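Local coordinates for Fe(2+) transporter FeoB (Legionella pneumophila, PDB 3IBY), which probably carries ferrous iron across the bacterial inner membrane in a GTP-driven uptake system, represented by its cytosolic part with a G domain and a GDI domain, at residues V114-M119 with P155-S160; T16-L21 with I50-L55. All blocks are in the same frame, centred on the assembly; numbering follows the deposited sequence.

Overall arrangement
Both contacts pack a helix against the mixed sheet of the FeoB G domain, with centres about 12 Å apart on the same side of the chain's centre. Contact 2 comes first along the chain, joining helix 14-22 to strand 48-54; contact 1 follows, joining strand 113-118 to helix 154-162. In the sheet, strands 3-8 and 86-92 lie between strands 48-54 and 113-118. The two contacts touch directly: L17 meets L157 and A116, while L21 meets L157 and Q158, so the two helices share one apolar layer. Each strand ends at a residue predicted to bind GTP, D54 or N118, with a second such residue, L55 or M119, directly after it.

Contact 1: residues V114-M119 with P155-S160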
loop_
_atom_site.group_PDB
_atom_site.type_symbol
_atom_site.label_atom_id
_atom_site.label_comp_id
_atom_site.label_asym_id
_atom_site.label_seq_id
_atom_site.Cartn_x
_atom_site.Cartn_y
_atom_site.Cartn_z
ATOM N N VAL A 114 3.304 -7.135 -3.938
ATOM C CA VAL A 114 2.569 -8.347 -4.244
ATOM C C VAL A 114 1.275 -8.185 -3.405
ATOM O O VAL A 114 1.344 -7.711 -2.267
ATOM C CB VAL A 114 3.375 -9.588 -3.794
ATOM C CG1 VAL A 114 3.787 -9.420 -2.345
ATOM C CG2 VAL A 114 2.555 -10.851 -3.931
ATOM N N VAL A 115 0.113 -8.533 -3.968
ATOM C CA VAL A 115 -1.144 -8.447 -3.241
ATOM C C VAL A 115 -1.519 -9.827 -2.754
ATOM O O VAL A 115 -1.443 -10.802 -3.511
ATOM C CB VAL A 115 -2.242 -7.883 -4.093
ATOM C CG1 VAL A 115 -3.564 -7.966 -3.361
ATOM C CG2 VAL A 115 -1.933 -6.472 -4.413
ATOM N N ALA A 116 -1.842 -9.905 -1.464
ATOM C CA ALA A 116 -2.355 -11.122 -0.792
ATOM C C ALA A 116 -3.838 -10.892 -0.608
ATOM O O ALA A 116 -4.216 -10.016 0.155
ATOM C CB ALA A 116 -1.719 -11.304 0.555
ATOM N N LEU A 117 -4.679 -11.630 -1.337
ATOM C CA LEU A 117 -6.117 -11.321 -1.430
ATOM C C LEU A 117 -6.757 -12.281 -0.473
ATOM O O LEU A 117 -6.960 -13.438 -0.778
ATOM C CB LEU A 117 -6.588 -11.537 -2.856
ATOM C CG LEU A 117 -7.729 -10.747 -3.513
ATOM C CD1 LEU A 117 -8.519 -11.756 -4.315
ATOM C CD2 LEU A 117 -8.616 -9.984 -2.544
ATOM N N ASN A 118 -6.976 -11.792 0.735
ATOM C CA ASN A 118 -7.335 -12.635 1.862
ATOM C C ASN A 118 -8.871 -12.772 1.960
ATOM O O ASN A 118 -9.602 -12.099 1.258
ATOM C CB ASN A 118 -6.705 -12.038 3.132
ATOM C CG ASN A 118 -6.702 -12.990 4.324
ATOM O OD1 ASN A 118 -6.913 -14.210 4.185
ATOM N ND2 ASN A 118 -6.467 -12.432 5.516
ATOM N N MET A 119 -9.330 -13.707 2.787
ATOM C CA MET A 119 -10.738 -13.884 3.152
ATOM C C MET A 119 -11.577 -14.315 1.975
ATOM O O MET A 119 -12.767 -13.951 1.839
ATOM C CB MET A 119 -11.288 -12.614 3.747
ATOM C CG MET A 119 -10.423 -12.006 4.830
ATOM S SD MET A 119 -10.350 -13.011 6.299
ATOM C CE MET A 119 -10.101 -11.753 7.562
ATOM N N PRO A 155 1.639 -20.931 0.407
ATOM C CA PRO A 155 2.869 -21.362 -0.266
ATOM C C PRO A 155 3.109 -20.641 -1.574
ATOM O O PRO A 155 4.248 -20.377 -1.923
ATOM C CB PRO A 155 2.631 -22.841 -0.496
ATOM C CG PRO A 155 1.646 -23.229 0.588
ATOM C CD PRO A 155 0.721 -22.056 0.668
ATOM N N ALA A 156 2.031 -20.315 -2.272
ATOM C CA ALA A 156 2.081 -19.582 -3.527
ATOM C C ALA A 156 2.475 -18.116 -3.320
ATOM O O ALA A 156 3.166 -17.523 -4.143
ATOM C CB ALA A 156 0.724 -19.670 -4.212
ATOM N N LEU A 157 1.987 -17.530 -2.226
ATOM C CA LEU A 157 2.359 -16.159 -1.810
ATOM C C LEU A 157 3.837 -16.124 -1.435
ATOM O O LEU A 157 4.521 -15.162 -1.722
ATOM C CB LEU A 157 1.537 -15.721 -0.623
ATOM C CG LEU A 157 1.901 -14.367 -0.068
ATOM C CD1 LEU A 157 1.339 -13.302 -0.966
ATOM C CD2 LEU A 157 1.386 -14.203 1.368
ATOM N N GLN A 158 4.306 -17.197 -0.805
ATOM C CA GLN A 158 5.718 -17.359 -0.503
ATOM C C GLN A 158 6.449 -17.402 -1.812
ATOM O O GLN A 158 7.370 -16.676 -2.010
ATOM C CB GLN A 158 5.963 -18.639 0.289
ATOM C CG GLN A 158 5.593 -18.582 1.798
ATOM C CD GLN A 158 5.593 -19.990 2.447
ATOM O OE1 GLN A 158 5.686 -20.994 1.750
ATOM N NE2 GLN A 158 5.501 -20.053 3.764
ATOM N N GLN A 159 6.025 -18.263 -2.714
ATOM C CA GLN A 159 6.705 -18.404 -3.996
ATOM C C GLN A 159 6.787 -17.049 -4.715
ATOM O O GLN A 159 7.862 -16.596 -5.089
ATOM C CB GLN A 159 5.999 -19.436 -4.861
ATOM C CG GLN A 159 6.954 -20.381 -5.534
ATOM C CD GLN A 159 7.782 -21.151 -4.531
ATOM O OE1 GLN A 159 7.270 -21.558 -3.481
ATOM N NE2 GLN A 159 9.074 -21.320 -4.823
ATOM N N SER A 160 5.651 -16.374 -4.840
ATOM C CA SER A 160 5.601 -15.054 -5.436
ATOM C C SER A 160 6.527 -14.016 -4.755
ATOM O O SER A 160 6.914 -13.028 -5.390
ATOM C CB SER A 160 4.164 -14.563 -5.370
ATOM O OG SER A 160 3.968 -13.455 -6.199
#
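L157 and V114 make the larger part of this contact, L157 with one branch: its CD1 methyl stands 4.0 Å from V114 CG2 and also 4.0 Å from A116 CB. The leucine leaves the helix with CG anti to the backbone N (chi1 176°), which lets the isobutyl end lean over the strand although its base does not aim there. The valine and leucine side chains meet at a slant, the valine offering CG2; A116 gives its single methyl, two residues further along the strand. L157 also touches I144 of the neighbouring strand 143-145. One helical turn on, S160 starts its side chain toward the strand. Its OG lies 3.7 Å from V114 CG2, a plain van der Waals touch, while its polar partner is S142 OG, through a weak hydrogen bond. V114 CG2 thus packs against both L157 and S160. The axes of segments 114-118 and 155-160 run almost antiparallel (173°) and come within 9.7 Å. Beyond the packed region the strand reaches N118, whose ND2 bonds to C12 O and whose OD1 accepts from A148 N, tying the end of the strand to the loops that hold C12 and A148. The arrangement is that of the P-loop GTPase fold: helix 154-162 packs on the sheet beside the strand whose last residue, N118, opens the NxxD motif (N118 to D121), predicted to bind GTP.

Contact 2: residues T16-L21 with I50-L55; sequences TLFNAL and IEITDL
F18 presents the edge of its ring to I52, whose CG2 methyl lies near the ring plane, 3.9 Å from F18 CE1 and 4.0 Å from F18 CD1. The phenylalanine swings its ring out from the helix with CG anti to the backbone N (chi1 -177°), and the phenylalanine and isoleucine side chains lie alongside each other, pointing opposite ways. D54 comes to the same ring obliquely through its methylene, D54 CB standing 4.2 Å from F18 CD1. I52 is used twice. With CG1 anti to the carbonyl carbon (chi1 -66°), its branches divide: CG2 serves the ring, and the ethyl arm carries CD1 to L21, where I52 CD1 and L21 CD1 come within 3.5 Å, a close methyl-to-methyl touch. L21 and I52 meet at about a right angle, so the leucine reaches the isoleucine crosswise with one branch. F18 and L21 lie three residues apart on one flank of the helix, and both side chains start toward the strand; the axes of helix 16-21 and strand 50-54 run nearly antiparallel (162°). L6 of strand 3-8 touches F18 and D54 as well. The polar end of D54 is engaged elsewhere: OD1 forms a salt bridge with K14, a lysine that also donates to L55 O. The helix thus meets the strand almost wholly through apolar carbon, a contact set by shape, with I52 O also 4.1 Å from F18 CE1. D54 turns its methylene to this apolar patch and its carboxylate to the P-loop lysine, joining the hydrophobic layer to the predicted nucleotide site.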
loop_
_atom_site.group_PDB
_atom_site.type_symbol
_atom_site.label_atom_id
_atom_site.label_comp_id
_atom_site.label_asym_id
_atom_site.label_seq_id
_atom_site.Cartn_x
_atom_site.Cartn_y
_atom_site.Cartn_z
ATOM N N THR A 16 -3.070 -12.410 11.208
ATOM C CA THR A 16 -3.152 -13.817 10.886
ATOM C C THR A 16 -2.176 -14.184 9.776
ATOM O O THR A 16 -1.538 -15.218 9.855
ATOM C CB THR A 16 -4.593 -14.173 10.522
ATOM O OG1 THR A 16 -5.410 -13.822 11.638
ATOM C CG2 THR A 16 -4.786 -15.665 10.203
ATOM N N LEU A 17 -2.026 -13.346 8.749
ATOM C CA LEU A 17 -1.054 -13.679 7.673
ATOM C C LEU A 17 0.348 -13.636 8.210
ATOM O O LEU A 17 1.181 -14.495 7.924
ATOM C CB LEU A 17 -1.184 -12.754 6.480
ATOM C CG LEU A 17 -0.150 -13.094 5.397
ATOM C CD1 LEU A 17 -0.180 -14.560 4.949
ATOM C CD2 LEU A 17 -0.397 -12.159 4.247
ATOM N N PHE A 18 0.586 -12.627 9.037
ATOM C CA PHE A 18 1.827 -12.500 9.729
ATOM C C PHE A 18 2.145 -13.756 10.466
ATOM O O PHE A 18 3.286 -14.183 10.439
ATOM C CB PHE A 18 1.785 -11.374 10.722
ATOM C CG PHE A 18 3.097 -11.160 11.410
ATOM C CD1 PHE A 18 4.162 -10.570 10.712
ATOM C CD2 PHE A 18 3.288 -11.587 12.711
ATOM C CE1 PHE A 18 5.400 -10.356 11.327
ATOM C CE2 PHE A 18 4.541 -11.405 13.365
ATOM C CZ PHE A 18 5.601 -10.770 12.683
ATOM N N ASN A 19 1.165 -14.322 11.157
ATOM C CA ASN A 19 1.413 -15.527 11.955
ATOM C C ASN A 19 1.658 -16.749 11.048
ATOM O O ASN A 19 2.487 -17.624 11.335
ATOM C CB ASN A 19 0.250 -15.828 12.881
ATOM C CG ASN A 19 0.079 -14.812 13.981
ATOM O OD1 ASN A 19 1.006 -14.140 14.397
ATOM N ND2 ASN A 19 -1.146 -14.703 14.463
ATOM N N ALA A 20 0.913 -16.785 9.957
ATOM C CA ALA A 20 0.976 -17.860 9.042
ATOM C C ALA A 20 2.396 -17.906 8.432
ATOM O O ALA A 20 3.000 -18.980 8.310
ATOM C CB ALA A 20 -0.071 -17.658 7.989
ATOM N N LEU A 21 2.944 -16.743 8.090
ATOM C CA LEU A 21 4.267 -16.679 7.460
ATOM C C LEU A 21 5.393 -16.951 8.455
ATOM O O LEU A 21 6.300 -17.686 8.165
ATOM C CB LEU A 21 4.461 -15.304 6.853
ATOM C CG LEU A 21 3.631 -14.929 5.616
ATOM C CD1 LEU A 21 3.852 -13.484 5.368
ATOM C CD2 LEU A 21 4.045 -15.654 4.410
ATOM N N ILE A 50 13.654 -14.607 4.679
ATOM C CA ILE A 50 12.735 -13.511 4.453
ATOM C C ILE A 50 12.382 -12.886 5.766
ATOM O O ILE A 50 11.825 -13.551 6.645
ATOM C CB ILE A 50 11.445 -13.931 3.668
ATOM C CG1 ILE A 50 11.743 -14.107 2.171
ATOM C CG2 ILE A 50 10.451 -12.850 3.748
ATOM C CD1 ILE A 50 11.855 -15.490 1.715
ATOM N N GLU A 51 12.694 -11.594 5.898
ATOM C CA GLU A 51 12.371 -10.887 7.123
ATOM C C GLU A 51 11.137 -10.080 6.826
ATOM O O GLU A 51 10.950 -9.640 5.695
ATOM C CB GLU A 51 13.501 -9.967 7.558
ATOM C CG GLU A 51 14.885 -10.539 7.394
ATOM C CD GLU A 51 15.966 -9.561 7.809
ATOM O OE1 GLU A 51 16.258 -8.628 6.988
ATOM O OE2 GLU A 51 16.522 -9.752 8.938
ATOM N N ILE A 52 10.306 -9.906 7.843
ATOM C CA ILE A 52 9.010 -9.261 7.709
ATOM C C ILE A 52 8.767 -8.314 8.863
ATOM O O ILE A 52 8.957 -8.694 10.057
ATOM C CB ILE A 52 7.806 -10.243 7.678
ATOM C CG1 ILE A 52 7.834 -11.090 6.444
ATOM C CG2 ILE A 52 6.458 -9.482 7.654
ATOM C CD1 ILE A 52 6.504 -11.250 5.780
ATOM N N THR A 53 8.334 -7.106 8.492
ATOM C CA THR A 53 7.945 -6.144 9.452
ATOM C C THR A 53 6.484 -5.852 9.253
ATOM O O THR A 53 6.030 -5.480 8.136
ATOM C CB THR A 53 8.755 -4.897 9.357
ATOM O OG1 THR A 53 10.151 -5.197 9.568
ATOM C CG2 THR A 53 8.283 -3.937 10.402
ATOM N N ASP A 54 5.731 -6.039 10.327
ATOM C CA ASP A 54 4.331 -5.734 10.284
ATOM C C ASP A 54 4.087 -4.252 10.494
ATOM O O ASP A 54 4.572 -3.701 11.486
ATOM C CB ASP A 54 3.584 -6.461 11.387
ATOM C CG ASP A 54 2.109 -6.438 11.170
ATOM O OD1 ASP A 54 1.639 -6.223 9.999
ATOM O OD2 ASP A 54 1.414 -6.701 12.156
ATOM N N LEU A 55 3.298 -3.622 9.610
ATOM C CA LEU A 55 2.884 -2.226 9.836
ATOM C C LEU A 55 1.485 -2.175 10.293
ATOM O O LEU A 55 0.704 -2.945 9.825
ATOM C CB LEU A 55 2.973 -1.391 8.588
ATOM C CG LEU A 55 4.362 -1.277 8.026
ATOM C CD1 LEU A 55 4.296 -0.170 7.069
ATOM C CD2 LEU A 55 5.463 -1.069 9.158
#